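Local coordinates for protein CocE/NonD family hydrolase (Staphylococcus aureus subsp. aureus COL, PDB 3III) that probably hydrolyses ester or amide bonds as a CocE/NonD family enzyme with an alpha/beta-hydrolase domain, at residues Glu144-Tyr147 with Glu148-Trp152; Ser314-Asp317 with Phe318-Glu322. All blocks are in the same frame, centred on the assembly; numbering follows the deposited sequence.

Contact 1: Glu144-Tyr147 with Glu148-Trp152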
ATOM      1  N   GLU A 144      15.762   0.478 -13.429  1.00  8.42           N
ATOM      2  CA  GLU A 144      16.696   0.972 -14.466  1.00  8.10           C
ATOM      3  C   GLU A 144      16.049   0.991 -15.854  1.00  7.96           C
ATOM      4  O   GLU A 144      16.268   1.941 -16.650  1.00  8.13           O
ATOM      5  CB  GLU A 144      18.013   0.197 -14.441  1.00  9.52           C
ATOM      6  CG  GLU A 144      18.832   0.565 -13.194  1.00 12.05           C
ATOM      7  CD  GLU A 144      20.148  -0.159 -13.110  1.00 22.70           C
ATOM      8  OE1 GLU A 144      20.597  -0.670 -14.167  1.00 25.71           O
ATOM      9  OE2 GLU A 144      20.746  -0.178 -11.999  1.00 25.28           O
ATOM     10  N   ASP A 145      15.239  -0.034 -16.150  1.00  8.44           N
ATOM     11  CA  ASP A 145      14.529  -0.100 -17.418  1.00  9.02           C
ATOM     12  C   ASP A 145      13.507   1.049 -17.513  1.00  9.36           C
ATOM     13  O   ASP A 145      13.413   1.715 -18.532  1.00 10.34           O
ATOM     14  CB  ASP A 145      13.793  -1.434 -17.558  1.00  8.38           C
ATOM     15  CG  ASP A 145      14.726  -2.624 -17.784  1.00 10.36           C
ATOM     16  OD1 ASP A 145      15.874  -2.423 -18.200  1.00  9.15           O
ATOM     17  OD2 ASP A 145      14.273  -3.758 -17.521  1.00  9.42           O
ATOM     18  N   TYR A 146      12.750   1.256 -16.436  1.00  8.76           N
ATOM     19  CA  TYR A 146      11.765   2.345 -16.313  1.00  8.18           C
ATOM     20  C   TYR A 146      12.427   3.720 -16.532  1.00  8.42           C
ATOM     21  O   TYR A 146      11.947   4.557 -17.311  1.00  8.30           O
ATOM     22  CB  TYR A 146      11.090   2.249 -14.929  1.00  8.64           C
ATOM     23  CG  TYR A 146       9.712   2.927 -14.758  1.00  7.41           C
ATOM     24  CD1 TYR A 146       8.969   2.710 -13.606  1.00 10.71           C
ATOM     25  CD2 TYR A 146       9.198   3.845 -15.679  1.00  8.78           C
ATOM     26  CE1 TYR A 146       7.738   3.310 -13.415  1.00  9.40           C
ATOM     27  CE2 TYR A 146       7.963   4.462 -15.482  1.00 11.83           C
ATOM     28  CZ  TYR A 146       7.240   4.179 -14.342  1.00 11.47           C
ATOM     29  OH  TYR A 146       6.009   4.737 -14.124  1.00  9.74           O
ATOM     30  N   TYR A 147      13.584   3.919 -15.923  1.00  7.51           N
ATOM     31  CA  TYR A 147      14.332   5.128 -16.126  1.00  7.81           C
ATOM     32  C   TYR A 147      14.617   5.367 -17.609  1.00  7.64           C
ATOM     33  O   TYR A 147      14.435   6.500 -18.093  1.00  6.78           O
ATOM     34  CB  TYR A 147      15.625   5.028 -15.353  1.00  8.28           C
ATOM     35  CG  TYR A 147      16.621   6.180 -15.383  1.00  9.15           C
ATOM     36  CD1 TYR A 147      17.308   6.563 -16.550  1.00 13.47           C
ATOM     37  CD2 TYR A 147      17.004   6.769 -14.196  1.00  9.93           C
ATOM     38  CE1 TYR A 147      18.299   7.561 -16.506  1.00 12.33           C
ATOM     39  CE2 TYR A 147      17.977   7.776 -14.159  1.00 10.47           C
ATOM     40  CZ  TYR A 147      18.613   8.155 -15.291  1.00 10.96           C
ATOM     41  OH  TYR A 147      19.571   9.141 -15.198  1.00 12.92           O
ATOM     42  N   GLU A 148      15.062   4.322 -18.325  1.00  7.88           N
ATOM     43  CA  GLU A 148      15.308   4.495 -19.764  1.00  8.47           C
ATOM     44  C   GLU A 148      14.051   4.954 -20.548  1.00  8.71           C
ATOM     45  O   GLU A 148      14.143   5.807 -21.489  1.00  8.40           O
ATOM     46  CB  GLU A 148      15.940   3.236 -20.397  1.00  8.60           C
ATOM     47  CG  GLU A 148      17.328   2.884 -19.891  1.00 10.31           C
ATOM     48  CD  GLU A 148      18.150   2.048 -20.872  1.00 14.34           C
ATOM     49  OE1 GLU A 148      18.392   2.581 -21.966  1.00 12.89           O
ATOM     50  OE2 GLU A 148      18.545   0.892 -20.546  1.00  9.42           O
ATOM     51  N   VAL A 149      12.889   4.427 -20.185  1.00  8.59           N
ATOM     52  CA  VAL A 149      11.678   4.763 -20.886  1.00  8.75           C
ATOM     53  C   VAL A 149      11.271   6.226 -20.586  1.00  8.33           C
ATOM     54  O   VAL A 149      10.790   6.941 -21.500  1.00  7.73           O
ATOM     55  CB  VAL A 149      10.517   3.747 -20.620  1.00  9.34           C
ATOM     56  CG1 VAL A 149       9.281   4.115 -21.437  1.00 10.48           C
ATOM     57  CG2 VAL A 149      10.984   2.264 -20.968  1.00  9.86           C
ATOM     58  N   ILE A 150      11.457   6.671 -19.336  1.00  8.45           N
ATOM     59  CA  ILE A 150      11.197   8.067 -18.955  1.00  9.13           C
ATOM     60  C   ILE A 150      12.026   8.999 -19.795  1.00  9.92           C
ATOM     61  O   ILE A 150      11.509   9.957 -20.365  1.00 10.11           O
ATOM     62  CB  ILE A 150      11.447   8.327 -17.427  1.00  8.57           C
ATOM     63  CG1 ILE A 150      10.383   7.595 -16.620  1.00 10.21           C
ATOM     64  CG2 ILE A 150      11.508   9.817 -17.127  1.00  6.05           C
ATOM     65  CD1 ILE A 150      10.678   7.482 -15.138  1.00  8.01           C
ATOM     66  N   GLU A 151      13.323   8.716 -19.890  1.00 10.67           N
ATOM     67  CA  GLU A 151      14.245   9.578 -20.618  1.00  9.95           C
ATOM     68  C   GLU A 151      13.996   9.547 -22.118  1.00 10.05           C
ATOM     69  O   GLU A 151      14.154  10.560 -22.779  1.00 10.64           O
ATOM     70  CB  GLU A 151      15.694   9.238 -20.252  1.00 10.74           C
ATOM     71  CG  GLU A 151      15.999   9.528 -18.763  1.00 11.58           C
ATOM     72  CD  GLU A 151      15.653  10.974 -18.341  1.00 12.83           C
ATOM     73  OE1 GLU A 151      16.253  11.908 -18.946  1.00 12.16           O
ATOM     74  OE2 GLU A 151      14.794  11.180 -17.436  1.00  8.64           O
ATOM     75  N   TRP A 152      13.586   8.401 -22.649  1.00  9.66           N
ATOM     76  CA  TRP A 152      13.210   8.286 -24.054  1.00  9.22           C
ATOM     77  C   TRP A 152      11.973   9.155 -24.388  1.00  9.69           C
ATOM     78  O   TRP A 152      11.973   9.891 -25.383  1.00  8.85           O
ATOM     79  CB  TRP A 152      12.922   6.833 -24.376  1.00  9.71           C
ATOM     80  CG  TRP A 152      12.347   6.620 -25.753  1.00  9.68           C
ATOM     81  CD1 TRP A 152      13.039   6.429 -26.911  1.00 11.84           C
ATOM     82  CD2 TRP A 152      10.978   6.587 -26.089  1.00  9.21           C
ATOM     83  NE1 TRP A 152      12.165   6.275 -27.956  1.00 11.92           N
ATOM     84  CE2 TRP A 152      10.893   6.374 -27.473  1.00 11.68           C
ATOM     85  CE3 TRP A 152       9.796   6.704 -25.348  1.00 11.19           C
ATOM     86  CZ2 TRP A 152       9.669   6.277 -28.137  1.00 11.63           C
ATOM     87  CZ3 TRP A 152       8.593   6.586 -26.005  1.00 11.52           C
ATOM     88  CH2 TRP A 152       8.542   6.394 -27.392  1.00 10.49           C
TER
HETATM   89  O   HOH W   1      18.001  -0.891 -18.739  1.00  9.14           O
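Two successive turns of helix 140-154 in the alpha/beta-hydrolase domain bring Y146 beside I150 and Y147 beside E151, four residues apart. The backbone gives four regular helical bonds, among them I150 N to Y146 O at 3.0 Å and E151 N to Y147 O at 3.1 Å. On the inward side, I150 passes obliquely along the Y146 ring, with its CD1 4.0 Å from Y146 CD2. CG1 of I150 lies beside its own backbone N (chi1 -69°), which directs the chain back over the preceding turn. A large ring and a branched aliphatic chain suit this side, because both rest on M71 of strand 67-74 and V178 of helix 170-179; V149 meets M71 too and adds L54 of strand 53-60. The helix thus covers the central sheet of the fold. The other flank is more polar. E151 CG comes to 3.8 Å from Y147 CE1, after which the chain bends (chi2 -54°) and its carboxylate plane stands 51° from the tyrosine ring. The CG methylene therefore packs against the aromatic while E151 OE1 hydrogen-bonds to H185 ND1. E148 CG lies 3.5 Å from E144 O, and its chain then runs out extended to a carboxylate near that of D145. A water sits between them, 2.7 Å from D145 OD1 and 2.6 Å from E148 OE2. Arginines probably offset this clustering of acids: R49 forms salt bridges with both E144 and E148, and R126 forms one with D145.

Contact 2: Ser314-Asp317 with Phe318-Glu322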
ATOM      1  N   SER A 314      -4.479  18.726 -10.770  1.00  8.08           N
ATOM      2  CA  SER A 314      -4.025  20.000 -10.283  1.00  8.68           C
ATOM      3  C   SER A 314      -2.491  19.949  -9.988  1.00  8.39           C
ATOM      4  O   SER A 314      -1.752  20.868 -10.345  1.00  7.79           O
ATOM      5  CB  SER A 314      -4.830  20.452  -9.055  1.00  9.42           C
ATOM      6  OG  SER A 314      -4.211  21.655  -8.543  1.00 11.83           O
ATOM      7  N   PHE A 315      -2.045  18.842  -9.412  1.00  6.85           N
ATOM      8  CA  PHE A 315      -0.623  18.600  -9.097  1.00  7.67           C
ATOM      9  C   PHE A 315       0.192  18.535 -10.385  1.00  7.46           C
ATOM     10  O   PHE A 315       1.211  19.219 -10.518  1.00  8.08           O
ATOM     11  CB  PHE A 315      -0.533  17.304  -8.305  1.00  7.11           C
ATOM     12  CG  PHE A 315       0.854  16.799  -8.016  1.00  7.60           C
ATOM     13  CD1 PHE A 315       1.695  17.448  -7.108  1.00  9.24           C
ATOM     14  CD2 PHE A 315       1.292  15.621  -8.607  1.00  6.42           C
ATOM     15  CE1 PHE A 315       2.955  16.924  -6.817  1.00  6.33           C
ATOM     16  CE2 PHE A 315       2.546  15.088  -8.321  1.00  6.99           C
ATOM     17  CZ  PHE A 315       3.391  15.756  -7.405  1.00  8.88           C
ATOM     18  N   PHE A 316      -0.303  17.785 -11.354  1.00  7.12           N
ATOM     19  CA  PHE A 316       0.413  17.663 -12.630  1.00  8.15           C
ATOM     20  C   PHE A 316       0.353  18.943 -13.477  1.00  7.85           C
ATOM     21  O   PHE A 316       1.286  19.208 -14.197  1.00  9.00           O
ATOM     22  CB  PHE A 316      -0.083  16.470 -13.449  1.00  7.57           C
ATOM     23  CG  PHE A 316       0.570  15.129 -13.112  1.00  8.67           C
ATOM     24  CD1 PHE A 316       1.598  14.994 -12.206  1.00  8.95           C
ATOM     25  CD2 PHE A 316       0.089  13.965 -13.738  1.00  6.34           C
ATOM     26  CE1 PHE A 316       2.168  13.724 -11.928  1.00  8.93           C
ATOM     27  CE2 PHE A 316       0.678  12.741 -13.541  1.00  8.24           C
ATOM     28  CZ  PHE A 316       1.720  12.608 -12.599  1.00 10.54           C
ATOM     29  N   ASP A 317      -0.735  19.712 -13.410  1.00  8.17           N
ATOM     30  CA  ASP A 317      -0.791  20.968 -14.137  1.00  7.76           C
ATOM     31  C   ASP A 317       0.288  21.893 -13.569  1.00  7.05           C
ATOM     32  O   ASP A 317       0.961  22.643 -14.326  1.00  5.93           O
ATOM     33  CB  ASP A 317      -2.145  21.673 -13.975  1.00  6.97           C
ATOM     34  CG  ASP A 317      -3.280  21.033 -14.756  1.00 10.44           C
ATOM     35  OD1 ASP A 317      -3.061  20.179 -15.655  1.00 11.29           O
ATOM     36  OD2 ASP A 317      -4.405  21.461 -14.460  1.00 12.52           O
ATOM     37  N   PHE A 318       0.492  21.838 -12.244  1.00  6.20           N
ATOM     38  CA  PHE A 318       1.582  22.666 -11.661  1.00  6.57           C
ATOM     39  C   PHE A 318       2.954  22.173 -12.112  1.00  7.80           C
ATOM     40  O   PHE A 318       3.780  22.973 -12.529  1.00 10.52           O
ATOM     41  CB  PHE A 318       1.489  22.677 -10.140  1.00  6.61           C
ATOM     42  CG  PHE A 318       2.382  23.672  -9.476  1.00  6.50           C
ATOM     43  CD1 PHE A 318       1.935  24.949  -9.223  1.00  4.93           C
ATOM     44  CD2 PHE A 318       3.668  23.323  -9.083  1.00  9.84           C
ATOM     45  CE1 PHE A 318       2.783  25.932  -8.598  1.00  7.68           C
ATOM     46  CE2 PHE A 318       4.501  24.278  -8.427  1.00 11.78           C
ATOM     47  CZ  PHE A 318       4.039  25.565  -8.189  1.00  9.34           C
ATOM     48  N   TYR A 319       3.225  20.869 -11.976  1.00  8.60           N
ATOM     49  CA  TYR A 319       4.584  20.339 -12.185  1.00  8.62           C
ATOM     50  C   TYR A 319       4.913  19.978 -13.631  1.00  8.83           C
ATOM     51  O   TYR A 319       6.068  20.116 -14.019  1.00  8.05           O
ATOM     52  CB  TYR A 319       4.947  19.176 -11.196  1.00  8.68           C
ATOM     53  CG  TYR A 319       5.122  19.693  -9.806  1.00  8.44           C
ATOM     54  CD1 TYR A 319       6.204  20.493  -9.471  1.00 10.58           C
ATOM     55  CD2 TYR A 319       4.135  19.503  -8.860  1.00  9.07           C
ATOM     56  CE1 TYR A 319       6.324  21.036  -8.227  1.00 12.07           C
ATOM     57  CE2 TYR A 319       4.243  20.035  -7.614  1.00  9.29           C
ATOM     58  CZ  TYR A 319       5.337  20.814  -7.291  1.00  9.85           C
ATOM     59  OH  TYR A 319       5.428  21.421  -6.055  1.00  8.21           O
ATOM     60  N   LEU A 320       3.942  19.474 -14.400  1.00  7.62           N
ATOM     61  CA  LEU A 320       4.209  19.054 -15.756  1.00  7.58           C
ATOM     62  C   LEU A 320       3.846  20.128 -16.783  1.00  8.31           C
ATOM     63  O   LEU A 320       4.512  20.222 -17.806  1.00  8.01           O
ATOM     64  CB  LEU A 320       3.472  17.769 -16.088  1.00  8.02           C
ATOM     65  CG  LEU A 320       3.712  16.587 -15.151  1.00  7.36           C
ATOM     66  CD1 LEU A 320       2.957  15.269 -15.677  1.00  4.71           C
ATOM     67  CD2 LEU A 320       5.233  16.281 -15.025  1.00  5.41           C
ATOM     68  N   LYS A 321       2.790  20.918 -16.531  1.00  8.07           N
ATOM     69  CA  LYS A 321       2.446  22.017 -17.443  1.00  8.33           C
ATOM     70  C   LYS A 321       3.116  23.308 -17.002  1.00  8.84           C
ATOM     71  O   LYS A 321       3.124  24.278 -17.759  1.00  6.47           O
ATOM     72  CB  LYS A 321       0.924  22.240 -17.545  1.00  8.64           C
ATOM     73  CG  LYS A 321       0.210  21.111 -18.273  1.00  9.30           C
ATOM     74  CD  LYS A 321      -1.225  21.409 -18.550  1.00 11.51           C
ATOM     75  CE  LYS A 321      -1.853  20.334 -19.452  1.00 10.80           C
ATOM     76  NZ  LYS A 321      -3.264  20.633 -19.789  1.00 11.87           N
ATOM     77  N   GLU A 322       3.686  23.327 -15.793  1.00  9.29           N
ATOM     78  CA  GLU A 322       4.280  24.541 -15.244  1.00 10.91           C
ATOM     79  C   GLU A 322       3.318  25.715 -15.166  1.00 10.81           C
ATOM     80  O   GLU A 322       3.655  26.850 -15.426  1.00 10.25           O
ATOM     81  CB  GLU A 322       5.580  24.898 -15.981  1.00 11.99           C
ATOM     82  CG  GLU A 322       6.530  23.709 -15.973  1.00 15.26           C
ATOM     83  CD  GLU A 322       7.897  23.946 -16.577  1.00 19.59           C
ATOM     84  OE1 GLU A 322       8.378  25.077 -16.596  1.00 23.28           O
ATOM     85  OE2 GLU A 322       8.541  22.978 -16.959  1.00 21.83           O
TER
HETATM   86  O   HOH W   2      -4.521  20.819 -17.743  1.00 20.03           O
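The chain from S314 to E322 passes out of the last turns of helix 306-319, where F316 O accepts both L320 N at 2.7 Å and K321 N at 3.3 Å, and leaves helical angles at E322 with a positive phi of 57°. L320 CD1 lies over one face of the F316 ring, 3.6 Å from its centroid, in a CH-pi contact. Y319 turns its edge toward the face of F315 in an offset edge-to-face pair, centroids 5.1 Å apart and planes at 62°. F315 CG is trans to its backbone N (chi1 173°), which swings the ring forward to meet Y319. D317 and K321 form the charged part: the extended lysine runs alongside, CD 3.6 Å from D317 OD1, but NZ stays 4.2 Å from that oxygen, beyond a salt bridge. A water bridges the two, and the lysine is long enough for NZ to hydrogen-bond to N116 O as well. D317 OD1 also hydrogen-bonds to Y118 OH, and OD2 forms a salt bridge with K313. Flat rings and a branched leucine suit the sheet side: F315 and F316 meet I190 of strand 186-192, Y319 meets A188 there and W291 of strand 290-295, and F316 and L320 reach V70 and P68 of strand 67-74.

Overall arrangement
Contact 1 lies within one helix of the hydrolase fold and contact 2 at the end of another, with centres 21 Å apart and nearest atoms about 9 Å apart. They share strand 67-74: 144-152 meets M71 and A73, whereas 314-322 meets P68 and V70, an alternation that fits helices on opposite faces of the mixed sheet. Each is partly buried, its apolar side chains on the strands, its charged groups at the margins or held in buried bonds. Contact 1 sits mid-helix, so its backbone pattern is regular, and it gathers acids answered by arginines. In contact 2 a doubly used carbonyl appears, the core is mainly aromatic, and unlike charges face each other through a water.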